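Local atomic coordinates of putative ABC-transporter ATP-binding protein (Alicyclobacillus acidocaldarius, PDB entry 1Z47), a protein that probably binds and hydrolyses ATP as the nucleotide-binding subunit of an ABC transporter thought to import sulfate. Residues E232-P237 against S244-S249; G238-A243 against S249-R254; I261-A266 against V280-R285; C315-K320 against W325-P330. One frame throughout, in Å; residues are numbered along the deposited sequence.

Contact 1 of 4, residues E232-P237 against S244-S249; sequences EVYEKP and SFIGES
Val-233 and Tyr-234, on the last turn of helix 230-235, pack on Ile-246 and Gly-247, where the chain has just left helix 240-245; these two short helices follow one another with a loop between, at the end of the ATP-binding domain, and no hydrogen bond runs directly between the segments. The apolar part centres on CG2 of Ile-246. It lies 4.2 Å from CG2 of Val-233 and also meets the Tyr-234 ring at its edge, 4.1 Å from CD1. The ring then reaches the backbone: CE1 of Tyr-234 comes obliquely within 3.7 Å of CA of Gly-247, a residue without a side chain. With CG of Tyr-234 trans to the backbone N (chi1 -174°), the phenol extends along the departing chain 246-249. Polar links are indirect. Arg-285 makes a cation-pi contact with the ring and donates to the carbonyl oxygens of Tyr-234 and Ile-246, joining both segments. Phe-308 of the second subunit meets the same ring edge-to-face. The hydroxyl is hydrogen-bonded to NZ of Lys-287 and also to a water, 2.8 Å from OH of Tyr-234, which accepts from N of Glu-248 at 3.1 Å.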
# COMPACT_ATOMS: atom_id res chain seq x y z
N GLU B 232 2.28 18.29 -9.79
CA GLU B 232 3.46 19.09 -9.56
C GLU B 232 4.59 18.26 -8.93
O GLU B 232 5.68 18.15 -9.51
CB GLU B 232 3.12 20.30 -8.68
CG GLU B 232 2.53 21.45 -9.50
CD GLU B 232 1.95 22.60 -8.68
OE1 GLU B 232 1.51 23.59 -9.32
OE2 GLU B 232 1.92 22.53 -7.43
N VAL B 233 4.32 17.64 -7.78
CA VAL B 233 5.36 16.86 -7.12
C VAL B 233 5.83 15.64 -7.90
O VAL B 233 6.97 15.21 -7.72
CB VAL B 233 4.94 16.43 -5.69
CG1 VAL B 233 4.76 17.66 -4.83
CG2 VAL B 233 3.66 15.60 -5.74
N TYR B 234 4.98 15.09 -8.77
CA TYR B 234 5.34 13.92 -9.57
C TYR B 234 6.10 14.26 -10.85
O TYR B 234 7.10 13.61 -11.19
CB TYR B 234 4.09 13.12 -9.95
CG TYR B 234 4.36 11.80 -10.66
CD1 TYR B 234 4.40 10.58 -9.96
CD2 TYR B 234 4.54 11.75 -12.04
CE1 TYR B 234 4.61 9.37 -10.63
CE2 TYR B 234 4.75 10.55 -12.71
CZ TYR B 234 4.79 9.36 -12.00
OH TYR B 234 4.97 8.19 -12.69
N GLU B 235 5.61 15.26 -11.58
CA GLU B 235 6.23 15.63 -12.85
C GLU B 235 7.33 16.69 -12.73
O GLU B 235 8.24 16.71 -13.55
CB GLU B 235 5.16 16.08 -13.84
CG GLU B 235 4.14 14.98 -14.16
CD GLU B 235 4.70 13.84 -15.00
OE1 GLU B 235 5.91 13.54 -14.92
OE2 GLU B 235 3.91 13.21 -15.75
N LYS B 236 7.24 17.55 -11.71
CA LYS B 236 8.22 18.60 -11.49
C LYS B 236 8.80 18.57 -10.06
O LYS B 236 8.69 19.53 -9.30
CB LYS B 236 7.58 19.97 -11.78
CG LYS B 236 7.05 20.06 -13.22
CD LYS B 236 6.55 21.46 -13.58
CE LYS B 236 5.16 21.75 -13.01
NZ LYS B 236 4.69 23.14 -13.30
N PRO B 237 9.41 17.43 -9.68
CA PRO B 237 10.00 17.31 -8.34
C PRO B 237 11.05 18.40 -8.11
O PRO B 237 11.92 18.62 -8.96
CB PRO B 237 10.59 15.90 -8.33
CG PRO B 237 10.80 15.57 -9.81
CD PRO B 237 9.57 16.18 -10.45
N SER B 244 12.66 10.97 -5.70
CA SER B 244 12.83 9.59 -5.26
C SER B 244 11.76 9.13 -4.27
O SER B 244 11.62 7.94 -4.03
CB SER B 244 14.20 9.44 -4.61
OG SER B 244 15.17 10.10 -5.39
N PHE B 245 11.01 10.06 -3.70
CA PHE B 245 9.99 9.68 -2.71
C PHE B 245 8.57 9.62 -3.28
O PHE B 245 7.72 8.92 -2.73
CB PHE B 245 10.04 10.64 -1.52
CG PHE B 245 9.42 10.10 -0.25
CD1 PHE B 245 10.00 9.02 0.42
CD2 PHE B 245 8.26 10.66 0.26
CE1 PHE B 245 9.43 8.51 1.60
CE2 PHE B 245 7.68 10.15 1.44
CZ PHE B 245 8.27 9.07 2.10
N ILE B 246 8.30 10.34 -4.37
CA ILE B 246 6.97 10.35 -5.01
C ILE B 246 7.05 9.48 -6.26
O ILE B 246 8.02 9.57 -7.03
CB ILE B 246 6.56 11.77 -5.48
CG1 ILE B 246 6.60 12.74 -4.31
CG2 ILE B 246 5.16 11.73 -6.09
CD1 ILE B 246 5.90 12.27 -3.11
N GLY B 247 6.05 8.63 -6.47
CA GLY B 247 6.05 7.75 -7.63
C GLY B 247 7.15 6.73 -7.42
O GLY B 247 7.74 6.65 -6.35
N GLU B 248 7.42 5.95 -8.45
CA GLU B 248 8.44 4.93 -8.39
C GLU B 248 9.63 5.39 -9.21
O GLU B 248 9.47 6.17 -10.15
CB GLU B 248 7.87 3.62 -8.92
CG GLU B 248 6.85 3.03 -7.93
CD GLU B 248 6.05 1.87 -8.49
OE1 GLU B 248 4.96 2.12 -9.04
OE2 GLU B 248 6.52 0.72 -8.37
N SER B 249 10.82 4.91 -8.86
CA SER B 249 11.99 5.35 -9.61
C SER B 249 13.20 4.45 -9.54
O SER B 249 13.35 3.64 -8.63
CB SER B 249 12.41 6.76 -9.18
OG SER B 249 12.60 6.85 -7.77
O HOH W 1 5.76 6.10 -11.05

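Contact 2 of 4, residues G238-A243 against S249-R254; sequences GTLFVA and SNVWTR
Leu-240 turns its CG away from its own backbone N (chi1 170°), and Val-251 places CG1 in the corresponding position (chi1 -174°); together these rotations let two methyl groups meet between helix 240-245 and strand 250-255. This is a helix packed beside the first strand of the C-terminal domain, at the junction with the ATP-binding domain. The apolar contact is light: CD1 of Leu-240 touches CG1 of Val-251 at 4.2 Å, the leucine reaching across with one branch of its isobutyl group. Further out, Leu-240 also packs on Ala-281 and Val-283 of the adjacent strand and on Phe-353, so the methyl pair is one side of a larger hydrophobic patch.

The start of the helix is fixed by an N-cap. OG1 of Thr-239 accepts from N of Val-242 at 3.2 Å, a nearly straight bond with an angle of 167° at the hydrogen, and the same oxygen is hydrogen-bonded to Glu-225. Leu-240 is the first helical residue after this cap. On the strand side, backbone bonds from Asn-250, Trp-252 and Arg-254 to strand 279-284 hold Val-251 within the sheet.

Near the link between the domains the contact is polar and passes through solvent. OG of Ser-249 stands 3.8 Å from O of Ala-243, with no direct hydrogen bond between them. A water lies 2.9 Å from O of Ala-243, to which it probably donates, and 2.6 Å from OG of Ser-249.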
# COMPACT_ATOMS: atom_id res chain seq x y z
N GLY B 238 10.95 19.09 -6.99
CA GLY B 238 11.89 20.16 -6.70
C GLY B 238 13.26 19.69 -6.25
O GLY B 238 14.24 20.40 -6.41
N THR B 239 13.33 18.49 -5.69
CA THR B 239 14.61 17.98 -5.24
C THR B 239 14.73 16.50 -5.53
O THR B 239 13.75 15.84 -5.88
CB THR B 239 14.78 18.19 -3.73
OG1 THR B 239 13.84 17.36 -3.04
CG2 THR B 239 14.53 19.65 -3.36
N LEU B 240 15.94 15.98 -5.39
CA LEU B 240 16.14 14.57 -5.63
C LEU B 240 15.26 13.79 -4.65
O LEU B 240 14.72 12.73 -5.00
CB LEU B 240 17.61 14.20 -5.44
CG LEU B 240 17.96 12.72 -5.44
CD1 LEU B 240 17.61 12.06 -6.79
CD2 LEU B 240 19.47 12.58 -5.18
N PHE B 241 15.13 14.30 -3.43
CA PHE B 241 14.30 13.59 -2.44
C PHE B 241 12.86 13.46 -2.93
O PHE B 241 12.28 12.37 -2.83
CB PHE B 241 14.28 14.28 -1.06
CG PHE B 241 13.49 13.51 -0.05
CD1 PHE B 241 14.00 12.34 0.52
CD2 PHE B 241 12.18 13.87 0.26
CE1 PHE B 241 13.24 11.54 1.36
CE2 PHE B 241 11.38 13.07 1.12
CZ PHE B 241 11.91 11.91 1.66
N VAL B 242 12.28 14.56 -3.42
CA VAL B 242 10.90 14.51 -3.92
C VAL B 242 10.83 13.54 -5.10
O VAL B 242 9.93 12.71 -5.20
CB VAL B 242 10.36 15.91 -4.39
CG1 VAL B 242 8.92 15.77 -4.92
CG2 VAL B 242 10.39 16.91 -3.23
N ALA B 243 11.83 13.62 -5.97
CA ALA B 243 11.87 12.76 -7.13
C ALA B 243 11.94 11.27 -6.77
O ALA B 243 11.36 10.43 -7.45
CB ALA B 243 13.06 13.16 -8.03
N SER B 249 10.82 4.91 -8.86
CA SER B 249 11.99 5.35 -9.61
C SER B 249 13.20 4.45 -9.54
O SER B 249 13.35 3.64 -8.63
CB SER B 249 12.41 6.76 -9.18
OG SER B 249 12.60 6.85 -7.77
N ASN B 250 14.03 4.57 -10.56
CA ASN B 250 15.31 3.89 -10.61
C ASN B 250 16.20 5.11 -10.38
O ASN B 250 16.00 6.14 -11.03
CB ASN B 250 15.57 3.29 -11.99
CG ASN B 250 14.72 2.05 -12.26
OD1 ASN B 250 15.05 0.94 -11.82
ND2 ASN B 250 13.62 2.24 -12.97
N VAL B 251 17.12 5.04 -9.43
CA VAL B 251 17.98 6.18 -9.16
C VAL B 251 19.42 5.69 -9.16
O VAL B 251 19.77 4.73 -8.45
CB VAL B 251 17.68 6.80 -7.77
CG1 VAL B 251 18.49 8.08 -7.58
CG2 VAL B 251 16.16 7.07 -7.62
N TRP B 252 20.26 6.33 -9.97
CA TRP B 252 21.65 5.92 -10.05
C TRP B 252 22.57 7.10 -10.20
O TRP B 252 22.16 8.15 -10.66
CB TRP B 252 21.91 5.00 -11.24
CG TRP B 252 20.92 3.95 -11.43
CD1 TRP B 252 19.90 3.95 -12.32
CD2 TRP B 252 20.85 2.70 -10.74
NE1 TRP B 252 19.20 2.78 -12.24
CE2 TRP B 252 19.76 1.99 -11.28
CE3 TRP B 252 21.61 2.10 -9.72
CZ2 TRP B 252 19.40 0.71 -10.83
CZ3 TRP B 252 21.25 0.83 -9.27
CH2 TRP B 252 20.16 0.16 -9.83
N THR B 253 23.83 6.89 -9.84
CA THR B 253 24.82 7.95 -9.93
C THR B 253 25.54 7.81 -11.27
O THR B 253 25.76 6.71 -11.77
CB THR B 253 25.85 7.84 -8.78
OG1 THR B 253 25.17 7.87 -7.52
CG2 THR B 253 26.86 9.01 -8.84
N ARG B 254 25.89 8.95 -11.83
CA ARG B 254 26.66 8.98 -13.07
C ARG B 254 27.56 10.18 -12.93
O ARG B 254 27.21 11.14 -12.24
CB ARG B 254 25.77 9.15 -14.34
CG ARG B 254 24.92 7.95 -14.72
CD ARG B 254 25.71 6.76 -15.20
NE ARG B 254 24.83 5.68 -15.65
CZ ARG B 254 24.37 4.69 -14.88
NH1 ARG B 254 24.68 4.63 -13.59
NH2 ARG B 254 23.60 3.74 -15.40
O HOH W 2 10.29 7.77 -6.93

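Contact 3 of 4, residues I261-A266 against V280-R285; sequences IEVAGA and VAVVVR
The beta hairpin of strands 260-262 and 267-269, closed by a two-residue turn at Ala-264 and Gly-265, packs over strand 279-284 in a domain assigned to an OB-like regulatory family. Ile-261 and Val-263, alternate residues that both point at the strand, bring their methyl groups onto Val-280 and Val-282; no hydrogen bond joins the segments, and the contact is buried and purely apolar. CG2 of Ile-261 lies 4.0 Å from CG2 of Val-280. CG1 of Ile-261 stands between the backbone N and the carbonyl carbon (chi1 54°), which sends the ethyl arm toward the tip of Val-282, although the modelled approach of its CD1 is too close to be reliable. CG2 of Val-263 comes end-on to CG1 of Val-282 at 4.1 Å. Val-263 is held at the mouth of the turn by the bond from its N to O of Ala-266, 2.8 Å long, with a weak return bond from N of Ala-266 to O of Val-263. Beyond the pair, Leu-268 packs on Ile-261, Val-263 and Val-282, and Ile-352 covers Ile-261 and Val-280. Strand 279-284 itself runs in the middle of a three-stranded antiparallel sheet, between strands 250-255 and 351-354.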
# COMPACT_ATOMS: atom_id res chain seq x y z
N ILE B 261 25.82 12.26 -19.56
CA ILE B 261 26.03 11.06 -18.79
C ILE B 261 25.56 9.91 -19.68
O ILE B 261 24.75 10.11 -20.58
CB ILE B 261 25.25 11.05 -17.45
CG1 ILE B 261 23.76 11.30 -17.69
CG2 ILE B 261 25.86 12.09 -16.51
CD1 ILE B 261 22.89 11.07 -16.44
N GLU B 262 26.09 8.72 -19.44
CA GLU B 262 25.74 7.55 -20.24
C GLU B 262 24.73 6.66 -19.52
O GLU B 262 25.04 6.07 -18.49
CB GLU B 262 26.99 6.74 -20.57
CG GLU B 262 28.30 7.43 -20.15
CD GLU B 262 28.61 7.30 -18.64
OE1 GLU B 262 27.86 7.87 -17.81
OE2 GLU B 262 29.61 6.63 -18.30
N VAL B 263 23.54 6.55 -20.10
CA VAL B 263 22.48 5.73 -19.52
C VAL B 263 21.97 4.75 -20.58
O VAL B 263 21.37 5.14 -21.57
CB VAL B 263 21.31 6.62 -19.01
CG1 VAL B 263 20.28 5.80 -18.31
CG2 VAL B 263 21.85 7.70 -18.07
N ALA B 264 22.26 3.47 -20.36
CA ALA B 264 21.82 2.40 -21.27
C ALA B 264 22.17 2.64 -22.75
O ALA B 264 21.30 2.58 -23.62
CB ALA B 264 20.31 2.20 -21.13
N GLY B 265 23.45 2.90 -23.03
CA GLY B 265 23.84 3.15 -24.41
C GLY B 265 23.23 4.42 -24.97
O GLY B 265 22.99 4.54 -26.17
N ALA B 266 22.95 5.38 -24.11
CA ALA B 266 22.38 6.64 -24.56
C ALA B 266 23.08 7.76 -23.82
O ALA B 266 23.37 7.64 -22.64
CB ALA B 266 20.89 6.67 -24.26
N VAL B 280 26.02 13.17 -10.57
CA VAL B 280 24.58 13.51 -10.54
C VAL B 280 23.83 12.21 -10.31
O VAL B 280 24.39 11.11 -10.50
CB VAL B 280 24.05 14.06 -11.90
CG1 VAL B 280 24.72 15.36 -12.26
CG2 VAL B 280 24.31 13.03 -13.00
N ALA B 281 22.57 12.36 -9.91
CA ALA B 281 21.69 11.21 -9.73
C ALA B 281 20.78 11.26 -10.95
O ALA B 281 20.21 12.30 -11.27
CB ALA B 281 20.82 11.35 -8.44
N VAL B 282 20.69 10.15 -11.67
CA VAL B 282 19.79 10.10 -12.81
C VAL B 282 18.56 9.39 -12.23
O VAL B 282 18.69 8.36 -11.56
CB VAL B 282 20.35 9.24 -13.94
CG1 VAL B 282 19.59 9.52 -15.23
CG2 VAL B 282 21.81 9.51 -14.09
N VAL B 283 17.38 9.96 -12.45
CA VAL B 283 16.14 9.35 -11.96
C VAL B 283 15.27 8.96 -13.17
O VAL B 283 14.92 9.81 -13.98
CB VAL B 283 15.38 10.33 -11.03
CG1 VAL B 283 14.11 9.68 -10.47
CG2 VAL B 283 16.28 10.70 -9.87
N VAL B 284 14.96 7.68 -13.29
CA VAL B 284 14.15 7.20 -14.41
C VAL B 284 13.03 6.32 -13.88
O VAL B 284 13.29 5.31 -13.22
CB VAL B 284 15.03 6.39 -15.43
CG1 VAL B 284 14.18 5.87 -16.59
CG2 VAL B 284 16.20 7.27 -15.93
N ARG B 285 11.79 6.70 -14.17
CA ARG B 285 10.64 5.92 -13.71
C ARG B 285 10.50 4.62 -14.49
O ARG B 285 10.71 4.59 -15.69
CB ARG B 285 9.38 6.78 -13.76
CG ARG B 285 9.47 7.99 -12.81
CD ARG B 285 8.12 8.59 -12.49
NE ARG B 285 8.21 9.89 -11.84
CZ ARG B 285 8.42 10.06 -10.54
NH1 ARG B 285 8.56 9.02 -9.74
NH2 ARG B 285 8.46 11.29 -10.05

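Contact 4 of 4, residues C315-K320 against W325-P330; sequences CWIRTK and WEVHVP
Cys-315 and Val-327 form a hydrogen-bonded antiparallel pair: N of Cys-315 donates to O of Val-327 at 2.7 Å, and N of Val-327 returns a bond to O of Cys-315 at 2.8 Å. Ile-317 and Trp-325 repeat the pattern. Between them lies the non-hydrogen-bonded pair Trp-316 and Glu-326; CA of Trp-316 also makes a CA-H...O contact with O of Trp-325, 3.3 Å. On this pair's face the two side chains run alongside each other in the same direction, indole and carboxylate planes 43° apart. Glu-326, fully extended (chi1 -179°), lays its chain beside NE1, with the carboxylate alongside NE1 and CZ2. A water in the indole plane bridges them, accepting from NE1 of Trp-316 at 2.7 Å and donating to OE1 of Glu-326 at 2.8 Å. These strands, 312-319 and 324-330, make a beta hairpin at one side of a five-stranded antiparallel sheet. On its other face CG1 of Ile-317 rests on CB of Trp-325 at 3.9 Å, and CG2 of Thr-319 approaches the indole obliquely. Further out, OE2 of Glu-323 is hydrogen-bonded to NE1 of Trp-325, and its backbone N to OG1 of Thr-319, while NE2 of His-328 donates to OE2 of Glu-326 from above the carboxylate plane.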
# COMPACT_ATOMS: atom_id res chain seq x y z
N CYS B 315 9.03 -5.72 -14.78
CA CYS B 315 10.17 -6.49 -15.23
C CYS B 315 11.49 -5.98 -14.62
O CYS B 315 11.84 -4.82 -14.77
CB CYS B 315 10.24 -6.43 -16.76
SG CYS B 315 11.49 -7.54 -17.46
N TRP B 316 12.18 -6.87 -13.91
CA TRP B 316 13.47 -6.52 -13.33
C TRP B 316 14.59 -7.06 -14.23
O TRP B 316 14.58 -8.23 -14.61
CB TRP B 316 13.60 -7.12 -11.92
CG TRP B 316 12.73 -6.39 -10.91
CD1 TRP B 316 13.06 -5.27 -10.20
CD2 TRP B 316 11.36 -6.69 -10.59
NE1 TRP B 316 11.97 -4.85 -9.45
CE2 TRP B 316 10.92 -5.70 -9.68
CE3 TRP B 316 10.47 -7.69 -10.99
CZ2 TRP B 316 9.62 -5.69 -9.16
CZ3 TRP B 316 9.17 -7.68 -10.48
CH2 TRP B 316 8.76 -6.68 -9.57
N ILE B 317 15.53 -6.19 -14.56
CA ILE B 317 16.68 -6.55 -15.41
C ILE B 317 18.01 -6.09 -14.78
O ILE B 317 18.07 -5.08 -14.07
CB ILE B 317 16.56 -5.91 -16.80
CG1 ILE B 317 16.48 -4.39 -16.66
CG2 ILE B 317 15.31 -6.47 -17.52
CD1 ILE B 317 16.45 -3.63 -17.96
N ARG B 318 19.08 -6.85 -15.05
CA ARG B 318 20.41 -6.54 -14.53
C ARG B 318 21.33 -6.16 -15.68
O ARG B 318 21.55 -6.96 -16.59
CB ARG B 318 21.01 -7.76 -13.84
CG ARG B 318 22.41 -7.52 -13.25
CD ARG B 318 23.05 -8.84 -12.86
NE ARG B 318 22.08 -9.69 -12.16
CZ ARG B 318 21.68 -9.49 -10.91
NH1 ARG B 318 20.79 -10.30 -10.36
NH2 ARG B 318 22.20 -8.49 -10.20
N THR B 319 21.85 -4.95 -15.63
CA THR B 319 22.76 -4.47 -16.66
C THR B 319 24.11 -5.17 -16.56
O THR B 319 24.37 -5.92 -15.61
CB THR B 319 23.03 -2.98 -16.51
OG1 THR B 319 23.76 -2.75 -15.30
CG2 THR B 319 21.75 -2.24 -16.46
N LYS B 320 24.96 -4.91 -17.54
CA LYS B 320 26.31 -5.48 -17.58
C LYS B 320 27.07 -5.04 -16.32
O LYS B 320 27.80 -5.84 -15.72
CB LYS B 320 27.03 -4.98 -18.83
CG LYS B 320 27.27 -3.46 -18.85
CD LYS B 320 25.96 -2.68 -18.79
CE LYS B 320 26.19 -1.22 -18.45
NZ LYS B 320 24.92 -0.45 -18.58
N TRP B 325 17.52 -2.83 -12.62
CA TRP B 325 16.50 -1.84 -12.94
C TRP B 325 15.10 -2.44 -12.94
O TRP B 325 14.91 -3.60 -13.31
CB TRP B 325 16.71 -1.27 -14.34
CG TRP B 325 17.85 -0.31 -14.48
CD1 TRP B 325 19.17 -0.56 -14.19
CD2 TRP B 325 17.80 1.03 -14.97
NE1 TRP B 325 19.92 0.54 -14.47
CE2 TRP B 325 19.12 1.53 -14.95
CE3 TRP B 325 16.76 1.86 -15.43
CZ2 TRP B 325 19.43 2.84 -15.38
CZ3 TRP B 325 17.07 3.15 -15.85
CH2 TRP B 325 18.40 3.63 -15.82
N GLU B 326 14.12 -1.64 -12.52
CA GLU B 326 12.73 -2.07 -12.54
C GLU B 326 12.08 -1.32 -13.69
O GLU B 326 12.17 -0.10 -13.79
CB GLU B 326 11.98 -1.73 -11.23
CG GLU B 326 10.52 -2.22 -11.28
CD GLU B 326 9.74 -2.03 -9.98
OE1 GLU B 326 10.37 -1.76 -8.94
OE2 GLU B 326 8.50 -2.15 -10.02
N VAL B 327 11.43 -2.07 -14.56
CA VAL B 327 10.77 -1.51 -15.72
C VAL B 327 9.31 -1.96 -15.74
O VAL B 327 9.01 -3.10 -15.39
CB VAL B 327 11.46 -2.01 -17.04
CG1 VAL B 327 10.69 -1.48 -18.27
CG2 VAL B 327 12.95 -1.56 -17.07
N HIS B 328 8.42 -1.07 -16.17
CA HIS B 328 7.00 -1.40 -16.26
C HIS B 328 6.58 -1.46 -17.73
O HIS B 328 6.64 -0.46 -18.42
CB HIS B 328 6.16 -0.36 -15.50
CG HIS B 328 6.32 -0.43 -14.01
ND1 HIS B 328 5.66 0.43 -13.15
CD2 HIS B 328 7.03 -1.28 -13.23
CE1 HIS B 328 5.96 0.11 -11.90
NE2 HIS B 328 6.79 -0.92 -11.92
N VAL B 329 6.19 -2.64 -18.20
CA VAL B 329 5.76 -2.75 -19.60
C VAL B 329 4.24 -2.98 -19.66
O VAL B 329 3.68 -3.58 -18.75
CB VAL B 329 6.48 -3.90 -20.33
CG1 VAL B 329 7.99 -3.68 -20.28
CG2 VAL B 329 6.13 -5.23 -19.69
N PRO B 330 3.57 -2.52 -20.73
CA PRO B 330 2.12 -2.68 -20.89
C PRO B 330 1.61 -4.11 -20.70
O PRO B 330 2.31 -5.08 -21.00
CB PRO B 330 1.86 -2.16 -22.30
CG PRO B 330 3.16 -2.42 -23.01
CD PRO B 330 4.16 -1.98 -21.97
O HOH W 3 12.35 -3.08 -7.50

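Following the chain, contact 1 closes the short loop through helix 240-245, bringing 232-237 to 244-249. Contact 2 opens inside that loop and ends beyond it, so the two cross; they share Ser-249 and carry the chain from the ATP-binding domain into strand 250-255. Contact 3 follows in series, closing the stretch between 261-266 and 280-285, whose strand 279-284 pairs with 250-255; its Arg-285 reaches back to contact 1. Contact 4, last in the chain, closes a hairpin in a separate sheet. OD1 of Asn-250 is hydrogen-bonded to N of Glu-326, and Trp-325 packs against Trp-252, Val-263 and Val-284, tying this sheet to the three-stranded sheet and the 260-269 hairpin.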